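Local coordinates for protein deacetylase EF_0837 (Enterococcus faecalis, PDB 2ICS) that binds two zinc ions per subunit in an amidohydrolase-type barrel and, as an esterase, deacetylates acetyl-(R)-mandelate in vitro with very low efficiency, at residues D75-K80 and R276-G281; A267-D272 and A287-K292. All coordinates share one frame; numbering follows the deposited sequence.

Contact 1: residues D75-K80 and R276-G281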
ATOM      1  N   ASP A  75     -12.575  -4.985  -6.080  1.00 24.66           N
ATOM      2  CA  ASP A  75     -12.191  -4.964  -7.477  1.00 25.71           C
ATOM      3  C   ASP A  75     -12.192  -3.595  -8.147  1.00 25.36           C
ATOM      4  O   ASP A  75     -11.605  -3.440  -9.216  1.00 25.26           O
ATOM      5  CB  ASP A  75     -13.027  -5.973  -8.269  1.00 27.17           C
ATOM      6  CG  ASP A  75     -12.819  -7.402  -7.785  1.00 28.26           C
ATOM      7  OD1 ASP A  75     -11.709  -7.720  -7.295  1.00 26.46           O
ATOM      8  OD2 ASP A  75     -13.760  -8.210  -7.898  1.00 32.60           O
ATOM      9  N   GLU A  76     -12.827  -2.600  -7.530  1.00 24.71           N
ATOM     10  CA  GLU A  76     -12.829  -1.253  -8.107  1.00 25.74           C
ATOM     11  C   GLU A  76     -11.509  -0.544  -7.810  1.00 24.09           C
ATOM     12  O   GLU A  76     -11.126   0.377  -8.524  1.00 25.30           O
ATOM     13  CB  GLU A  76     -13.979  -0.398  -7.553  1.00 28.52           C
ATOM     14  CG  GLU A  76     -15.368  -0.845  -7.975  1.00 30.58           C
ATOM     15  CD  GLU A  76     -15.508  -0.968  -9.480  1.00 28.81           C
ATOM     16  OE1 GLU A  76     -15.198   0.005 -10.198  1.00 29.54           O
ATOM     17  OE2 GLU A  76     -15.933  -2.042  -9.942  1.00 30.70           O
ATOM     18  N   ILE A  77     -10.823  -0.965  -6.753  1.00 24.08           N
ATOM     19  CA  ILE A  77      -9.541  -0.360  -6.382  1.00 23.98           C
ATOM     20  C   ILE A  77      -8.411  -1.333  -6.674  1.00 24.16           C
ATOM     21  O   ILE A  77      -7.234  -0.992  -6.545  1.00 25.25           O
ATOM     22  CB  ILE A  77      -9.469  -0.037  -4.874  1.00 20.35           C
ATOM     23  CG1 ILE A  77      -9.618  -1.336  -4.076  1.00 19.72           C
ATOM     24  CG2 ILE A  77     -10.547   0.965  -4.495  1.00 20.26           C
ATOM     25  CD1 ILE A  77      -9.359  -1.190  -2.601  1.00 18.01           C
ATOM     26  N   GLY A  78      -8.777  -2.554  -7.047  1.00 23.99           N
ATOM     27  CA  GLY A  78      -7.781  -3.567  -7.323  1.00 23.05           C
ATOM     28  C   GLY A  78      -7.603  -3.896  -8.787  1.00 23.94           C
ATOM     29  O   GLY A  78      -7.117  -3.077  -9.565  1.00 24.72           O
ATOM     30  N   VAL A  79      -8.010  -5.103  -9.161  1.00 25.66           N
ATOM     31  CA  VAL A  79      -7.875  -5.578 -10.526  1.00 26.14           C
ATOM     32  C   VAL A  79      -8.218  -4.543 -11.598  1.00 27.06           C
ATOM     33  O   VAL A  79      -7.500  -4.419 -12.583  1.00 28.27           O
ATOM     34  CB  VAL A  79      -8.718  -6.865 -10.739  1.00 27.54           C
ATOM     35  CG1 VAL A  79     -10.187  -6.590 -10.450  1.00 26.13           C
ATOM     36  CG2 VAL A  79      -8.525  -7.391 -12.159  1.00 27.41           C
ATOM     37  N   LYS A  80      -9.291  -3.786 -11.406  1.00 27.39           N
ATOM     38  CA  LYS A  80      -9.680  -2.797 -12.403  1.00 29.14           C
ATOM     39  C   LYS A  80      -8.724  -1.607 -12.512  1.00 28.54           C
ATOM     40  O   LYS A  80      -8.851  -0.790 -13.421  1.00 28.05           O
ATOM     41  CB  LYS A  80     -11.107  -2.307 -12.126  1.00 30.81           C
ATOM     42  CG  LYS A  80     -12.151  -3.427 -12.172  1.00 32.57           C
ATOM     43  CD  LYS A  80     -13.569  -2.881 -12.023  1.00 36.40           C
ATOM     44  CE  LYS A  80     -14.610  -4.002 -11.919  1.00 39.42           C
ATOM     45  NZ  LYS A  80     -14.712  -4.846 -13.147  1.00 39.26           N
ATOM     46  N   ARG A 276     -15.029   7.423  -1.436  1.00 27.07           N
ATOM     47  CA  ARG A 276     -15.130   8.876  -1.535  1.00 31.17           C
ATOM     48  C   ARG A 276     -13.937   9.584  -2.172  1.00 30.06           C
ATOM     49  O   ARG A 276     -14.126  10.403  -3.077  1.00 30.92           O
ATOM     50  CB  ARG A 276     -15.420   9.486  -0.158  1.00 36.86           C
ATOM     51  CG  ARG A 276     -16.765   9.058   0.424  1.00 44.41           C
ATOM     52  CD  ARG A 276     -17.040   9.688   1.791  1.00 51.44           C
ATOM     53  NE  ARG A 276     -17.137  11.145   1.722  1.00 57.18           N
ATOM     54  CZ  ARG A 276     -17.464  11.924   2.751  1.00 60.39           C
ATOM     55  NH1 ARG A 276     -17.729  11.388   3.939  1.00 59.78           N
ATOM     56  NH2 ARG A 276     -17.526  13.242   2.592  1.00 61.40           N
ATOM     57  N   ASN A 277     -12.715   9.292  -1.726  1.00 27.27           N
ATOM     58  CA  ASN A 277     -11.578   9.968  -2.345  1.00 24.87           C
ATOM     59  C   ASN A 277     -11.204   9.351  -3.686  1.00 24.15           C
ATOM     60  O   ASN A 277     -10.422   9.927  -4.436  1.00 23.35           O
ATOM     61  CB  ASN A 277     -10.352  10.033  -1.409  1.00 24.57           C
ATOM     62  CG  ASN A 277      -9.840   8.673  -0.988  1.00 20.72           C
ATOM     63  OD1 ASN A 277      -9.764   7.747  -1.788  1.00 21.44           O
ATOM     64  ND2 ASN A 277      -9.455   8.559   0.280  1.00 21.09           N
ATOM     65  N   ARG A 278     -11.776   8.189  -3.998  1.00 24.53           N
ATOM     66  CA  ARG A 278     -11.516   7.542  -5.283  1.00 24.23           C
ATOM     67  C   ARG A 278     -12.414   8.163  -6.349  1.00 26.46           C
ATOM     68  O   ARG A 278     -11.959   8.487  -7.448  1.00 26.18           O
ATOM     69  CB  ARG A 278     -11.806   6.032  -5.231  1.00 22.84           C
ATOM     70  CG  ARG A 278     -12.045   5.432  -6.626  1.00 21.16           C
ATOM     71  CD  ARG A 278     -12.071   3.910  -6.646  1.00 21.11           C
ATOM     72  NE  ARG A 278     -13.281   3.334  -6.062  1.00 22.90           N
ATOM     73  CZ  ARG A 278     -14.473   3.305  -6.657  1.00 21.83           C
ATOM     74  NH1 ARG A 278     -14.637   3.823  -7.872  1.00 17.30           N
ATOM     75  NH2 ARG A 278     -15.504   2.748  -6.033  1.00 21.20           N
ATOM     76  N   GLU A 279     -13.696   8.309  -6.021  1.00 27.03           N
ATOM     77  CA  GLU A 279     -14.662   8.875  -6.956  1.00 30.07           C
ATOM     78  C   GLU A 279     -14.482  10.369  -7.159  1.00 30.22           C
ATOM     79  O   GLU A 279     -14.507  10.853  -8.285  1.00 31.32           O
ATOM     80  CB  GLU A 279     -16.104   8.623  -6.482  1.00 28.88           C
ATOM     81  CG  GLU A 279     -16.646   7.226  -6.739  1.00 33.01           C
ATOM     82  CD  GLU A 279     -18.124   7.083  -6.369  1.00 35.33           C
ATOM     83  OE1 GLU A 279     -18.644   5.953  -6.427  1.00 34.94           O
ATOM     84  OE2 GLU A 279     -18.770   8.099  -6.021  1.00 39.46           O
ATOM     85  N   ASN A 280     -14.287  11.098  -6.066  1.00 32.62           N
ATOM     86  CA  ASN A 280     -14.159  12.547  -6.144  1.00 34.94           C
ATOM     87  C   ASN A 280     -12.748  13.097  -5.974  1.00 34.70           C
ATOM     88  O   ASN A 280     -12.566  14.316  -5.964  1.00 34.88           O
ATOM     89  CB  ASN A 280     -15.077  13.197  -5.100  1.00 36.36           C
ATOM     90  CG  ASN A 280     -16.478  12.604  -5.104  1.00 39.54           C
ATOM     91  OD1 ASN A 280     -17.126  12.517  -6.147  1.00 39.40           O
ATOM     92  ND2 ASN A 280     -16.954  12.195  -3.928  1.00 40.75           N
ATOM     93  N   GLY A 281     -11.754  12.220  -5.850  1.00 32.92           N
ATOM     94  CA  GLY A 281     -10.390  12.688  -5.659  1.00 29.98           C
ATOM     95  C   GLY A 281     -10.188  13.047  -4.197  1.00 28.71           C
ATOM     96  O   GLY A 281     -11.131  12.934  -3.411  1.00 27.31           O
TER

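Contact 2: residues A267-D272 and A287-K292. With ZN (zinc ion), chain B.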
ATOM      1  N   ALA A 267       9.500   4.552   1.261  1.00 21.50           N
ATOM      2  CA  ALA A 267       9.861   3.171   0.973  1.00 21.97           C
ATOM      3  C   ALA A 267       8.784   2.510   0.123  1.00 23.40           C
ATOM      4  O   ALA A 267       9.075   1.663  -0.727  1.00 22.71           O
ATOM      5  CB  ALA A 267      10.044   2.398   2.276  1.00 21.57           C
ATOM      6  N   SER A 268       7.535   2.892   0.370  1.00 20.74           N
ATOM      7  CA  SER A 268       6.416   2.334  -0.370  1.00 21.09           C
ATOM      8  C   SER A 268       5.351   3.387  -0.647  1.00 21.22           C
ATOM      9  O   SER A 268       5.133   4.311   0.147  1.00 18.52           O
ATOM     10  CB  SER A 268       5.799   1.152   0.395  1.00 21.16           C
ATOM     11  OG  SER A 268       5.479   1.502   1.733  1.00 20.59           O
ATOM     12  N   ILE A 269       4.695   3.225  -1.789  1.00 19.68           N
ATOM     13  CA  ILE A 269       3.652   4.130  -2.232  1.00 20.03           C
ATOM     14  C   ILE A 269       2.294   3.450  -2.106  1.00 20.31           C
ATOM     15  O   ILE A 269       2.086   2.354  -2.626  1.00 21.72           O
ATOM     16  CB  ILE A 269       3.910   4.549  -3.698  1.00 21.33           C
ATOM     17  CG1 ILE A 269       5.208   5.356  -3.772  1.00 15.82           C
ATOM     18  CG2 ILE A 269       2.743   5.366  -4.245  1.00 19.21           C
ATOM     19  CD1 ILE A 269       5.648   5.648  -5.182  1.00 19.84           C
ATOM     20  N   SER A 270       1.382   4.100  -1.391  1.00 20.86           N
ATOM     21  CA  SER A 270       0.033   3.576  -1.183  1.00 19.77           C
ATOM     22  C   SER A 270      -0.974   4.718  -1.278  1.00 19.56           C
ATOM     23  O   SER A 270      -0.609   5.892  -1.199  1.00 19.28           O
ATOM     24  CB  SER A 270      -0.080   2.877   0.173  1.00 19.80           C
ATOM     25  OG  SER A 270       0.272   3.754   1.227  1.00 21.47           O
ATOM     26  N   THR A 271      -2.248   4.363  -1.396  1.00 19.35           N
ATOM     27  CA  THR A 271      -3.312   5.342  -1.586  1.00 19.74           C
ATOM     28  C   THR A 271      -4.200   5.764  -0.425  1.00 20.37           C
ATOM     29  O   THR A 271      -4.694   6.894  -0.423  1.00 19.49           O
ATOM     30  CB  THR A 271      -4.281   4.844  -2.657  1.00 19.67           C
ATOM     31  OG1 THR A 271      -4.870   3.615  -2.204  1.00 17.17           O
ATOM     32  CG2 THR A 271      -3.552   4.598  -3.976  1.00 18.99           C
ATOM     33  N   ASP A 272      -4.402   4.874   0.545  1.00 18.93           N
ATOM     34  CA  ASP A 272      -5.333   5.128   1.647  1.00 18.38           C
ATOM     35  C   ASP A 272      -6.642   5.521   0.968  1.00 18.63           C
ATOM     36  O   ASP A 272      -7.317   6.473   1.347  1.00 18.87           O
ATOM     37  CB  ASP A 272      -4.886   6.248   2.572  1.00 17.30           C
ATOM     38  CG  ASP A 272      -5.905   6.513   3.674  1.00 21.86           C
ATOM     39  OD1 ASP A 272      -6.625   5.566   4.048  1.00 19.36           O
ATOM     40  OD2 ASP A 272      -5.993   7.652   4.177  1.00 26.83           O
ATOM     41  N   ALA A 287      -2.157   4.390  -9.722  1.00 21.85           N
ATOM     42  CA  ALA A 287      -1.469   4.992 -10.865  1.00 22.69           C
ATOM     43  C   ALA A 287      -1.307   6.505 -10.684  1.00 22.12           C
ATOM     44  O   ALA A 287      -0.228   7.057 -10.926  1.00 21.05           O
ATOM     45  CB  ALA A 287      -2.254   4.703 -12.154  1.00 21.74           C
ATOM     46  N   THR A 288      -2.383   7.161 -10.253  1.00 20.62           N
ATOM     47  CA  THR A 288      -2.387   8.603 -10.033  1.00 20.91           C
ATOM     48  C   THR A 288      -1.450   8.994  -8.890  1.00 21.85           C
ATOM     49  O   THR A 288      -0.825  10.054  -8.915  1.00 21.19           O
ATOM     50  CB  THR A 288      -3.814   9.100  -9.714  1.00 20.27           C
ATOM     51  OG1 THR A 288      -4.668   8.820 -10.826  1.00 20.58           O
ATOM     52  CG2 THR A 288      -3.828  10.599  -9.451  1.00 18.95           C
ATOM     53  N   THR A 289      -1.360   8.134  -7.883  1.00 22.05           N
ATOM     54  CA  THR A 289      -0.492   8.398  -6.749  1.00 22.69           C
ATOM     55  C   THR A 289       0.951   8.224  -7.221  1.00 22.82           C
ATOM     56  O   THR A 289       1.838   8.973  -6.826  1.00 24.15           O
ATOM     57  CB  THR A 289      -0.790   7.423  -5.593  1.00 22.98           C
ATOM     58  OG1 THR A 289      -2.194   7.454  -5.302  1.00 26.70           O
ATOM     59  CG2 THR A 289      -0.025   7.827  -4.342  1.00 20.49           C
HETATM   60  N   MSE A 290       1.171   7.235  -8.081  1.00 21.32           N
HETATM   61  CA  MSE A 290       2.496   6.973  -8.627  1.00 22.85           C
HETATM   62  C   MSE A 290       2.962   8.156  -9.492  1.00 22.42           C
HETATM   63  O   MSE A 290       4.136   8.528  -9.467  1.00 18.79           O
HETATM   64  CB  MSE A 290       2.463   5.685  -9.456  1.00 24.84           C
HETATM   65  CG  MSE A 290       2.162   4.434  -8.625  1.00 29.54           C
HETATM   66 SE   MSE A 290       1.651   2.903  -9.705  1.00 39.31          SE
HETATM   67  CE  MSE A 290       3.349   2.560 -10.555  1.00 31.20           C
ATOM     68  N   GLU A 291       2.034   8.743 -10.248  1.00 21.88           N
ATOM     69  CA  GLU A 291       2.353   9.880 -11.101  1.00 23.40           C
ATOM     70  C   GLU A 291       2.693  11.098 -10.245  1.00 23.55           C
ATOM     71  O   GLU A 291       3.403  11.999 -10.692  1.00 21.47           O
ATOM     72  CB  GLU A 291       1.174  10.205 -12.025  1.00 24.33           C
ATOM     73  CG  GLU A 291       0.751   9.040 -12.907  1.00 26.88           C
ATOM     74  CD  GLU A 291      -0.569   9.287 -13.599  1.00 28.29           C
ATOM     75  OE1 GLU A 291      -1.395  10.037 -13.041  1.00 29.13           O
ATOM     76  OE2 GLU A 291      -0.785   8.720 -14.693  1.00 31.79           O
ATOM     77  N   LYS A 292       2.185  11.130  -9.016  1.00 24.30           N
ATOM     78  CA  LYS A 292       2.480  12.253  -8.128  1.00 23.70           C
ATOM     79  C   LYS A 292       3.926  12.185  -7.642  1.00 24.05           C
ATOM     80  O   LYS A 292       4.609  13.202  -7.559  1.00 25.12           O
ATOM     81  CB  LYS A 292       1.512  12.272  -6.943  1.00 21.54           C
ATOM     82  CG  LYS A 292       0.090  12.661  -7.344  1.00 24.12           C
ATOM     83  CD  LYS A 292      -0.871  12.677  -6.158  1.00 21.87           C
ATOM     84  CE  LYS A 292      -2.280  13.028  -6.626  1.00 22.89           C
ATOM     85  NZ  LYS A 292      -3.309  12.845  -5.570  1.00 22.43           N
TER
HETATM   86 ZN    ZN B 400      -6.554   4.558   6.031  1.00 24.94          ZN
HETATM   87  O   HOH W   1      -5.899   6.431   6.368  1.00 23.22           O

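Contact 1: residues D75-K80 and R276-G281
Two short helices of the metal-dependent hydrolase barrel, 74-77 and 275-279, meet here through Arg278, which reaches across to Glu76 and Ile77. CG of Arg278 stands anti to the backbone N (chi1 159°), and the chain then bends at chi3 (73°), bringing one face of the guanidinium under Glu76 CB. That carbon lies over the centre of the face, 3.7 Å above the plane, with Glu76 CB and Arg278 NH2 3.8 Å apart. Ile77 adds its CG2 branch, which approaches Arg278 NE obliquely at 3.9 Å, while CG1 leads away into the protein; a branched aliphatic residue can thus cover the arginine and fill the interior at once. The Glu76 carboxylate is turned 57° from the guanidinium plane, and its OE1 stays 4.5 Å from Arg278 NH1, well out of that plane, so any attraction is one of charge alone. A directed ionic bond of Arg278 is made elsewhere, from NH2 to Asp72 just ahead of helix 74-77. Arginine suits the place because its flat head can pack by its face and still bond through its N-H groups. The result is a partly buried helix-to-helix junction of a TIM barrel, in which an arginine is covered by the Glu76 CB methylene on one face and tied by its N-H to Asp72.

Contact 2: residues A267-D272 and A287-K292
Thr289, on helix 286-296, packs against Ile269, Ser270 and Thr271 in an extended run that bonds through its backbone to strand 241-243 and the residues after it, and packs side chains on strand 51-61, as the last strand position of a TIM barrel would. The tight part is the middle. Thr289 CG2 sits 3.7 Å from Ile269 CG2, the two side chains lying alongside and pointing opposite ways, and also 3.7 Å from Ser270 O. Thr271 crosses Thr289 at about a right angle, its CG2 methyl 3.4 Å from Thr289 OG1. Both threonine methyls pack in the contact, while each hydroxyl has its polar partner outside the two segments: Thr289 OG1, which the Thr271 methyl touches, bonds to Asp285 O, one turn back, just before the helix, and Thr271 OG1 to Asp58. With CB directed away from the helix, Ser270 uses its small hydroxyl to bond Asp243 and Gly245. Packing fades toward the end of the run, where Asp272 turns to the metal centre. A carboxylate suits that place: with CG anti to the backbone N (chi1 178°), it joins His60, His62 and the carboxylated Lys154 on the zinc ion. Its OD1 binds the zinc at 2.2 Å, and another ligand, water 1, has its oxygen 2.0 Å from the metal.

The segments alternate along the chain: 75-80 comes first, then 267-272, 276-281 and 287-292, so the two contacts cross along the chain. Their centres are about 13 Å apart, and helices 275-279 and 286-296 follow each other in sequence. Contact 2 sets the extended run 267-272 against the second of these helices; contact 1 ties the first to helix 74-77, which follows the zinc-binding strand 51-61. They touch directly where Asn277 ND2 probably donates a hydrogen bond to Asp272 O, 3.2 Å away. The backbone of a zinc ligand in contact 2 would thereby be connected to the helix of contact 1, joining the early and late parts of the barrel beside the metal centre.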